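Local coordinates for protein hydroxyglutarate synthase (PDB 6W1G) that catalyses the iron(II)-dependent decarboxylation and hydroxylation of 2-oxoadipate to D-2-hydroxyglutarate, a step of D-lysine catabolism, at residues Arg86-Met91 with Val128-Leu133; Ser110-Ala115 with Glu397-Val402; Ala424-Phe429 with Leu435-Glu440. All coordinates share one frame; numbering follows the deposited sequence.

How the contacts relate
Contacts 1 and 2 are buried and share the mixed sheet: strands 127-133 and 108-114 are neighbours in it, joined among others by the backbone hydrogen bond between Thr130 N and Thr111 O. Contact 1 packs helix 78-90 onto this sheet mainly through apolar groups, whereas contact 2, whose centre is about 5 Å from the centre of the chain, holds the loop that carries Val402 of the 2-oxoadipate site and adds a buried salt bridge. Contact 3, its centre about 17 Å from that of the chain, is only partly buried; its helix and loop meet through one valine. Phe429 and Val437 nevertheless touch Thr111, and Glu440 CB packs against Asp398, so the outer contact leans on contact 2.

Contact 1 (Arg86-Met91 with Val128-Leu133); sequences RLFAVM and VFTSLL
Phe88 on helix 78-90 stands above Val128 on strand 127-133, their CA atoms 8.8 Å apart; this is the closest CA pair of the two segments, and side chains alone bridge the gap. The CA-CB bonds of Phe88, Val128 and Thr130 all point into it, while that of Phe129, between the two strand residues, points the other way. The far end of the Phe88 ring makes the contact. Its CZ lies 3.8 Å from Val128 CB, and CE1 is 3.9 Å from Val128 CG2, so the ring tip meets the fork of the valine, with the two side chains at about a right angle. Strand 127-133 is the last of the beta-alpha-beta-beta-beta module of the glyoxalase clan, and helix 78-90 packs on one face of its sheet, where Phe113 also meets the Phe88 ring. Thr130 adds a lighter touch, OG1 lying 4.0 Å from Phe88 CE2. The hydroxyl sits beside its own backbone N (chi1 -58°) and gives a 3.2 Å hydrogen bond from Thr130 OG1 to Val128 O, approaching from above the carbonyl plane. Just past the helix, Met91 brings CE to the edge of the Phe88 ring, in its plane. The side chain of Val128 is about 9 Å from the bound nickel ion.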
loop_
_atom_site.group_PDB
_atom_site.type_symbol
_atom_site.label_atom_id
_atom_site.label_comp_id
_atom_site.label_asym_id
_atom_site.label_seq_id
_atom_site.Cartn_x
_atom_site.Cartn_y
_atom_site.Cartn_z
ATOM N N ARG A 86 -11.959 2.023 -13.089
ATOM C CA ARG A 86 -12.092 3.184 -13.972
ATOM C C ARG A 86 -11.939 4.493 -13.211
ATOM O O ARG A 86 -11.356 5.449 -13.702
ATOM C CB ARG A 86 -13.434 3.154 -14.706
ATOM C CG ARG A 86 -13.568 1.982 -15.641
ATOM C CD ARG A 86 -15.006 1.891 -16.169
ATOM N NE ARG A 86 -15.380 3.075 -16.936
ATOM C CZ ARG A 86 -16.526 3.722 -16.828
ATOM N NH1 ARG A 86 -17.464 3.319 -15.968
ATOM N NH2 ARG A 86 -16.725 4.800 -17.580
ATOM N N LEU A 87 -12.512 4.563 -12.003
ATOM C CA LEU A 87 -12.359 5.720 -11.139
ATOM C C LEU A 87 -10.890 5.990 -10.841
ATOM O O LEU A 87 -10.403 7.123 -10.971
ATOM C CB LEU A 87 -13.154 5.473 -9.846
ATOM C CG LEU A 87 -13.282 6.617 -8.857
ATOM C CD1 LEU A 87 -14.568 6.485 -8.030
ATOM C CD2 LEU A 87 -12.072 6.696 -7.958
ATOM N N PHE A 88 -10.172 4.949 -10.431
ATOM C CA PHE A 88 -8.771 5.124 -10.099
ATOM C C PHE A 88 -7.901 5.412 -11.317
ATOM O O PHE A 88 -6.884 6.097 -11.181
ATOM C CB PHE A 88 -8.274 3.899 -9.316
ATOM C CG PHE A 88 -8.806 3.774 -7.925
ATOM C CD1 PHE A 88 -8.868 4.850 -7.096
ATOM C CD2 PHE A 88 -9.200 2.536 -7.440
ATOM C CE1 PHE A 88 -9.336 4.709 -5.797
ATOM C CE2 PHE A 88 -9.663 2.412 -6.182
ATOM C CZ PHE A 88 -9.745 3.493 -5.369
ATOM N N ALA A 89 -8.304 4.960 -12.487
ATOM C CA ALA A 89 -7.544 5.263 -13.691
ATOM C C ALA A 89 -7.553 6.756 -14.009
ATOM O O ALA A 89 -6.577 7.256 -14.566
ATOM C CB ALA A 89 -8.090 4.449 -14.878
ATOM N N VAL A 90 -8.600 7.489 -13.621
ATOM C CA VAL A 90 -8.611 8.952 -13.779
ATOM C C VAL A 90 -7.415 9.562 -13.082
ATOM O O VAL A 90 -6.873 10.591 -13.495
ATOM C CB VAL A 90 -9.936 9.543 -13.231
ATOM C CG1 VAL A 90 -9.882 11.061 -13.243
ATOM C CG2 VAL A 90 -11.091 9.019 -14.058
ATOM N N MET A 91 -6.999 8.946 -11.975
ATOM C CA MET A 91 -5.889 9.403 -11.149
ATOM C C MET A 91 -4.594 8.653 -11.419
ATOM O O MET A 91 -3.700 8.650 -10.561
ATOM C CB MET A 91 -6.286 9.285 -9.685
ATOM C CG MET A 91 -7.483 10.131 -9.378
ATOM S SD MET A 91 -7.962 10.180 -7.668
ATOM C CE MET A 91 -8.535 8.653 -7.478
ATOM N N VAL A 128 -4.471 2.414 -3.154
ATOM C CA VAL A 128 -5.678 1.944 -2.510
ATOM C C VAL A 128 -5.744 0.432 -2.646
ATOM O O VAL A 128 -5.955 -0.095 -3.757
ATOM C CB VAL A 128 -6.958 2.602 -2.982
ATOM C CG1 VAL A 128 -8.160 1.981 -2.228
ATOM C CG2 VAL A 128 -6.900 4.091 -2.751
ATOM N N PHE A 129 -5.539 -0.267 -1.527
ATOM C CA PHE A 129 -5.685 -1.717 -1.450
ATOM C C PHE A 129 -7.173 -2.026 -1.464
ATOM O O PHE A 129 -7.912 -1.521 -0.611
ATOM C CB PHE A 129 -5.055 -2.212 -0.154
ATOM C CG PHE A 129 -4.940 -3.702 -0.051
ATOM C CD1 PHE A 129 -5.931 -4.473 0.532
ATOM C CD2 PHE A 129 -3.841 -4.351 -0.576
ATOM C CE1 PHE A 129 -5.786 -5.840 0.614
ATOM C CE2 PHE A 129 -3.712 -5.731 -0.484
ATOM C CZ PHE A 129 -4.679 -6.459 0.101
ATOM N N THR A 130 -7.626 -2.751 -2.480
ATOM C CA THR A 130 -9.036 -2.925 -2.783
ATOM C C THR A 130 -9.368 -4.407 -2.766
ATOM O O THR A 130 -8.862 -5.185 -3.585
ATOM C CB THR A 130 -9.347 -2.321 -4.130
ATOM O OG1 THR A 130 -8.990 -0.941 -4.124
ATOM C CG2 THR A 130 -10.827 -2.433 -4.479
ATOM N N SER A 131 -10.261 -4.795 -1.849
ATOM C CA SER A 131 -10.684 -6.188 -1.734
ATOM C C SER A 131 -12.067 -6.367 -2.316
ATOM O O SER A 131 -12.927 -5.498 -2.162
ATOM C CB SER A 131 -10.694 -6.601 -0.267
ATOM O OG SER A 131 -9.432 -6.470 0.350
ATOM N N LEU A 132 -12.257 -7.506 -2.964
ATOM C CA LEU A 132 -13.562 -7.916 -3.431
ATOM C C LEU A 132 -14.033 -9.100 -2.592
ATOM O O LEU A 132 -13.351 -10.127 -2.505
ATOM C CB LEU A 132 -13.460 -8.308 -4.902
ATOM C CG LEU A 132 -14.714 -8.947 -5.455
ATOM C CD1 LEU A 132 -15.951 -8.055 -5.435
ATOM C CD2 LEU A 132 -14.460 -9.416 -6.893
ATOM N N LEU A 133 -15.189 -8.927 -1.952
ATOM C CA LEU A 133 -15.822 -9.982 -1.182
ATOM C C LEU A 133 -16.234 -11.124 -2.104
ATOM O O LEU A 133 -16.762 -10.900 -3.195
ATOM C CB LEU A 133 -17.059 -9.398 -0.507
ATOM C CG LEU A 133 -17.825 -10.286 0.473
ATOM C CD1 LEU A 133 -17.039 -10.466 1.747
ATOM C CD2 LEU A 133 -19.202 -9.656 0.750
#

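Contact 2 (Ser110-Ala115 with Glu397-Val402)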
loop_
_atom_site.group_PDB
_atom_site.type_symbol
_atom_site.label_atom_id
_atom_site.label_comp_id
_atom_site.label_asym_id
_atom_site.label_seq_id
_atom_site.Cartn_x
_atom_site.Cartn_y
_atom_site.Cartn_z
ATOM N N SER A 110 -7.855 -9.497 -3.552
ATOM C CA SER A 110 -7.563 -8.075 -3.607
ATOM C C SER A 110 -6.449 -7.749 -4.584
ATOM O O SER A 110 -5.634 -8.593 -4.980
ATOM C CB SER A 110 -7.097 -7.592 -2.221
ATOM O OG SER A 110 -7.938 -8.094 -1.220
ATOM N N THR A 111 -6.413 -6.457 -4.941
ATOM C CA THR A 111 -5.307 -5.854 -5.678
ATOM C C THR A 111 -5.035 -4.503 -5.053
ATOM O O THR A 111 -5.793 -4.052 -4.203
ATOM C CB THR A 111 -5.644 -5.706 -7.168
ATOM O OG1 THR A 111 -4.474 -5.329 -7.908
ATOM C CG2 THR A 111 -6.695 -4.687 -7.432
ATOM N N ALA A 112 -3.960 -3.840 -5.463
ATOM C CA ALA A 112 -3.747 -2.463 -5.043
ATOM C C ALA A 112 -3.674 -1.564 -6.277
ATOM O O ALA A 112 -2.919 -1.837 -7.204
ATOM C CB ALA A 112 -2.493 -2.281 -4.220
ATOM N N PHE A 113 -4.418 -0.480 -6.251
ATOM C CA PHE A 113 -4.366 0.509 -7.314
ATOM C C PHE A 113 -3.291 1.534 -6.957
ATOM O O PHE A 113 -3.322 2.098 -5.851
ATOM C CB PHE A 113 -5.734 1.174 -7.515
ATOM C CG PHE A 113 -6.762 0.216 -8.032
ATOM C CD1 PHE A 113 -7.612 -0.467 -7.167
ATOM C CD2 PHE A 113 -6.924 0.025 -9.392
ATOM C CE1 PHE A 113 -8.582 -1.326 -7.673
ATOM C CE2 PHE A 113 -7.880 -0.820 -9.876
ATOM C CZ PHE A 113 -8.713 -1.502 -9.003
ATOM N N ARG A 114 -2.370 1.787 -7.884
ATOM C CA ARG A 114 -1.270 2.693 -7.648
ATOM C C ARG A 114 -0.690 3.128 -8.981
ATOM O O ARG A 114 -0.895 2.478 -10.010
ATOM C CB ARG A 114 -0.163 2.097 -6.758
ATOM C CG ARG A 114 0.513 0.865 -7.341
ATOM C CD ARG A 114 1.704 0.516 -6.487
ATOM N NE ARG A 114 2.528 -0.594 -6.935
ATOM C CZ ARG A 114 3.623 -0.468 -7.700
ATOM N NH1 ARG A 114 3.938 0.671 -8.272
ATOM N NH2 ARG A 114 4.432 -1.512 -7.847
ATOM N N ALA A 115 0.080 4.222 -8.970
ATOM C CA ALA A 115 0.914 4.573 -10.107
ATOM C C ALA A 115 2.078 3.591 -10.160
ATOM O O ALA A 115 2.403 2.888 -9.213
ATOM C CB ALA A 115 1.394 5.987 -9.952
ATOM N N GLU A 397 6.384 -0.559 -3.053
ATOM C CA GLU A 397 5.135 0.155 -3.234
ATOM C C GLU A 397 3.908 -0.689 -2.986
ATOM O O GLU A 397 2.783 -0.152 -3.019
ATOM C CB GLU A 397 5.033 0.678 -4.701
ATOM C CG GLU A 397 6.189 1.534 -5.102
ATOM C CD GLU A 397 6.237 2.931 -4.497
ATOM O OE1 GLU A 397 5.339 3.306 -3.699
ATOM O OE2 GLU A 397 7.228 3.665 -4.804
ATOM N N ASP A 398 4.084 -1.987 -2.734
ATOM C CA ASP A 398 2.976 -2.957 -2.645
ATOM C C ASP A 398 2.789 -3.407 -1.193
ATOM O O ASP A 398 3.042 -2.631 -0.266
ATOM C CB ASP A 398 3.232 -4.033 -3.681
ATOM C CG ASP A 398 3.237 -3.433 -5.070
ATOM O OD1 ASP A 398 2.157 -2.994 -5.493
ATOM O OD2 ASP A 398 4.323 -3.336 -5.684
ATOM N N PHE A 399 2.294 -4.626 -1.002
ATOM C CA PHE A 399 1.833 -5.060 0.309
ATOM C C PHE A 399 2.427 -6.427 0.630
ATOM O O PHE A 399 3.002 -7.099 -0.249
ATOM C CB PHE A 399 0.311 -5.047 0.325
ATOM C CG PHE A 399 -0.206 -3.642 0.152
ATOM C CD1 PHE A 399 -0.344 -2.833 1.239
ATOM C CD2 PHE A 399 -0.435 -3.090 -1.092
ATOM C CE1 PHE A 399 -0.727 -1.529 1.131
ATOM C CE2 PHE A 399 -0.778 -1.758 -1.222
ATOM C CZ PHE A 399 -0.992 -0.992 -0.116
ATOM N N LEU A 400 2.355 -6.807 1.907
ATOM C CA LEU A 400 2.924 -8.085 2.284
ATOM C C LEU A 400 2.215 -9.234 1.578
ATOM O O LEU A 400 0.987 -9.207 1.388
ATOM C CB LEU A 400 2.907 -8.253 3.804
ATOM C CG LEU A 400 3.822 -7.289 4.580
ATOM C CD1 LEU A 400 3.600 -7.439 6.089
ATOM C CD2 LEU A 400 5.299 -7.494 4.209
ATOM N N PRO A 401 2.946 -10.244 1.139
ATOM C CA PRO A 401 2.284 -11.367 0.483
ATOM C C PRO A 401 1.463 -12.185 1.453
ATOM O O PRO A 401 1.731 -12.221 2.655
ATOM C CB PRO A 401 3.446 -12.195 -0.076
ATOM C CG PRO A 401 4.615 -11.834 0.747
ATOM C CD PRO A 401 4.411 -10.410 1.178
ATOM N N VAL A 402 0.439 -12.843 0.908
ATOM C CA VAL A 402 -0.307 -13.827 1.668
ATOM C C VAL A 402 0.567 -15.067 1.838
ATOM O O VAL A 402 1.213 -15.520 0.883
ATOM C CB VAL A 402 -1.620 -14.193 0.947
ATOM C CG1 VAL A 402 -2.454 -15.158 1.793
ATOM C CG2 VAL A 402 -2.443 -12.954 0.592
#
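Ala112 puts its methyl against Phe399, CB lying 3.5 Å from the ring atom CE2, where the loop 397-402 runs past strand 108-114. Ala112 CA is 7.2 Å from Asp398 CA. Phe113 points to the other side of the strand, and Arg114 turns back to the loop, carrying the larger share of the strand's side of the contact. Arg114 starts with CG wedged between its backbone N and carbonyl carbon (chi1 62°), then runs extended to NE, which brings the guanidinium side-on to Asp398. Arg114 NE donates to Asp398 OD1 at 2.8 Å, almost in the guanidinium plane; the second bond, also 2.8 Å, runs from Arg114 NH2 to the syn lone pair of Asp398 OD2, tilted from that plane. The two groups are twisted 48° apart. Strand 108-114 belongs to the mixed sheet of the glyoxalase-clan domain, and the loop leads on to Val402 of the 2-oxoadipate site, while Phe399 meets the metal ligand His70 edge to face. Across one face of the guanidinium lies Glu397 CB, 3.5 Å from Arg114 CZ and over the group's centre. The Glu397 carboxylate bends away from Arg114 and pairs instead with Arg127 and Arg64. At Ala115 the backbone O accepts from Arg114 NH1 at 2.9 Å, in the carbonyl plane, which helps fix the rotation of the guanidinium.

Contact 3 (Ala424-Phe429 with Leu435-Glu440)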
loop_
_atom_site.group_PDB
_atom_site.type_symbol
_atom_site.label_atom_id
_atom_site.label_comp_id
_atom_site.label_asym_id
_atom_site.label_seq_id
_atom_site.Cartn_x
_atom_site.Cartn_y
_atom_site.Cartn_z
ATOM N N ALA A 424 -7.196 -20.269 -10.862
ATOM C CA ALA A 424 -8.622 -19.993 -11.014
ATOM C C ALA A 424 -9.043 -18.741 -10.260
ATOM O O ALA A 424 -9.848 -17.949 -10.760
ATOM C CB ALA A 424 -9.450 -21.182 -10.536
ATOM N N ASN A 425 -8.541 -18.558 -9.042
ATOM C CA ASN A 425 -8.952 -17.384 -8.272
ATOM C C ASN A 425 -8.468 -16.090 -8.916
ATOM O O ASN A 425 -9.248 -15.141 -9.046
ATOM C CB ASN A 425 -8.539 -17.507 -6.806
ATOM C CG ASN A 425 -9.306 -18.636 -6.080
ATOM O OD1 ASN A 425 -10.254 -19.203 -6.614
ATOM N ND2 ASN A 425 -8.907 -18.934 -4.858
ATOM N N ARG A 426 -7.202 -16.033 -9.344
ATOM C CA ARG A 426 -6.724 -14.811 -9.999
ATOM C C ARG A 426 -7.510 -14.553 -11.283
ATOM O O ARG A 426 -7.845 -13.413 -11.599
ATOM C CB ARG A 426 -5.231 -14.907 -10.281
ATOM C CG ARG A 426 -4.695 -13.747 -11.115
ATOM C CD ARG A 426 -3.252 -13.949 -11.538
ATOM N NE ARG A 426 -2.348 -14.052 -10.400
ATOM C CZ ARG A 426 -1.371 -13.190 -10.133
ATOM N NH1 ARG A 426 -1.148 -12.154 -10.932
ATOM N NH2 ARG A 426 -0.615 -13.380 -9.065
ATOM N N GLU A 427 -7.792 -15.606 -12.048
ATOM C CA GLU A 427 -8.558 -15.426 -13.277
ATOM C C GLU A 427 -9.955 -14.891 -12.982
ATOM O O GLU A 427 -10.449 -14.026 -13.705
ATOM C CB GLU A 427 -8.623 -16.751 -14.038
ATOM C CG GLU A 427 -7.281 -17.201 -14.598
ATOM C CD GLU A 427 -7.284 -18.638 -15.120
ATOM O OE1 GLU A 427 -8.348 -19.292 -15.165
ATOM O OE2 GLU A 427 -6.203 -19.131 -15.485
ATOM N N ALA A 428 -10.601 -15.403 -11.927
ATOM C CA ALA A 428 -11.902 -14.884 -11.530
ATOM C C ALA A 428 -11.790 -13.427 -11.114
ATOM O O ALA A 428 -12.660 -12.617 -11.447
ATOM C CB ALA A 428 -12.489 -15.704 -10.378
ATOM N N PHE A 429 -10.734 -13.077 -10.366
ATOM C CA PHE A 429 -10.555 -11.698 -9.963
ATOM C C PHE A 429 -10.410 -10.807 -11.188
ATOM O O PHE A 429 -11.001 -9.728 -11.260
ATOM C CB PHE A 429 -9.324 -11.578 -9.074
ATOM C CG PHE A 429 -9.168 -10.201 -8.469
ATOM C CD1 PHE A 429 -9.849 -9.842 -7.325
ATOM C CD2 PHE A 429 -8.367 -9.258 -9.085
ATOM C CE1 PHE A 429 -9.741 -8.569 -6.769
ATOM C CE2 PHE A 429 -8.247 -7.982 -8.542
ATOM C CZ PHE A 429 -8.922 -7.644 -7.375
ATOM N N LEU A 435 -9.632 -6.206 -16.303
ATOM C CA LEU A 435 -8.304 -6.239 -16.904
ATOM C C LEU A 435 -7.403 -7.107 -16.047
ATOM O O LEU A 435 -7.792 -7.576 -14.981
ATOM C CB LEU A 435 -7.771 -4.837 -17.159
ATOM C CG LEU A 435 -7.530 -4.029 -15.924
ATOM C CD1 LEU A 435 -6.384 -3.051 -16.200
ATOM C CD2 LEU A 435 -8.766 -3.309 -15.592
ATOM N N GLN A 436 -6.184 -7.339 -16.545
ATOM C CA GLN A 436 -5.207 -8.114 -15.786
ATOM C C GLN A 436 -4.465 -7.213 -14.805
ATOM O O GLN A 436 -4.268 -6.027 -15.075
ATOM C CB GLN A 436 -4.210 -8.776 -16.735
ATOM C CG GLN A 436 -4.854 -9.921 -17.469
ATOM C CD GLN A 436 -3.851 -10.871 -18.061
ATOM O OE1 GLN A 436 -3.812 -12.042 -17.700
ATOM N NE2 GLN A 436 -3.032 -10.380 -18.977
ATOM N N VAL A 437 -4.139 -7.763 -13.628
ATOM C CA VAL A 437 -3.317 -7.005 -12.678
ATOM C C VAL A 437 -1.888 -6.946 -13.216
ATOM O O VAL A 437 -1.434 -7.846 -13.953
ATOM C CB VAL A 437 -3.367 -7.575 -11.252
ATOM C CG1 VAL A 437 -4.839 -7.685 -10.815
ATOM C CG2 VAL A 437 -2.653 -8.889 -11.105
ATOM N N GLN A 438 -1.206 -5.858 -12.932
ATOM C CA GLN A 438 0.179 -5.698 -13.332
ATOM C C GLN A 438 1.079 -6.492 -12.389
ATOM O O GLN A 438 0.782 -6.666 -11.207
ATOM C CB GLN A 438 0.573 -4.226 -13.254
ATOM C CG GLN A 438 0.088 -3.328 -14.333
ATOM C CD GLN A 438 1.231 -3.063 -15.255
ATOM O OE1 GLN A 438 1.886 -3.996 -15.716
ATOM N NE2 GLN A 438 1.522 -1.793 -15.493
ATOM N N ASP A 439 2.210 -6.949 -12.932
ATOM C CA ASP A 439 3.222 -7.677 -12.163
ATOM C C ASP A 439 4.169 -6.654 -11.551
ATOM O O ASP A 439 4.979 -6.024 -12.259
ATOM C CB ASP A 439 3.965 -8.618 -13.103
ATOM C CG ASP A 439 5.130 -9.348 -12.456
ATOM O OD1 ASP A 439 5.434 -9.171 -11.256
ATOM O OD2 ASP A 439 5.760 -10.132 -13.197
ATOM N N GLU A 440 4.094 -6.508 -10.227
ATOM C CA GLU A 440 4.922 -5.519 -9.544
ATOM C C GLU A 440 6.398 -5.768 -9.745
ATOM O O GLU A 440 7.170 -4.814 -9.800
ATOM C CB GLU A 440 4.577 -5.421 -8.064
ATOM C CG GLU A 440 4.836 -6.641 -7.185
ATOM C CD GLU A 440 3.724 -7.678 -7.220
ATOM O OE1 GLU A 440 2.889 -7.652 -8.146
ATOM O OE2 GLU A 440 3.677 -8.522 -6.304
#
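Val437 touches both Arg426 and Phe429 as the chain returns past helix 424-433 on its way to helix 440-458. Ahead of it, Leu435 points away from the helix and rests on Pro95 of strand 94-100. At Val437 the CA-CB bond turns toward the helix, with its CA 8.9 Å from that of Arg426, and each methyl has its own partner. CG1, beside the backbone N (chi1 -54°), comes to the edge of the Phe429 ring near its plane, 4.1 Å from Phe429 CE2. The other branch, Val437 CG2, meets Arg426 NH1 at 3.6 Å, approaching the guanidinium obliquely. Arg426 reaches this methyl because its chain leaves the helix extended and then bends at chi3 (-61°). The backbone N of Val437 is held by Glu430, on the same helix beyond Phe429. At Gln438 the CA-CB bond points away from the helix, while the backbone bonds to Pro95 and Gly97, so the loop runs along the edge strand 94-100 of the mixed sheet. Asp439 is the N-cap of helix 440-458, its OD1 making a weak hydrogen bond to Leu441 N, and Glu440 opens that helix. The side chains thus meet through van der Waals contacts alone: the valine bridges a buried ring and an exposed arginine, and the charged group of Arg426 gains no polar partner from this loop.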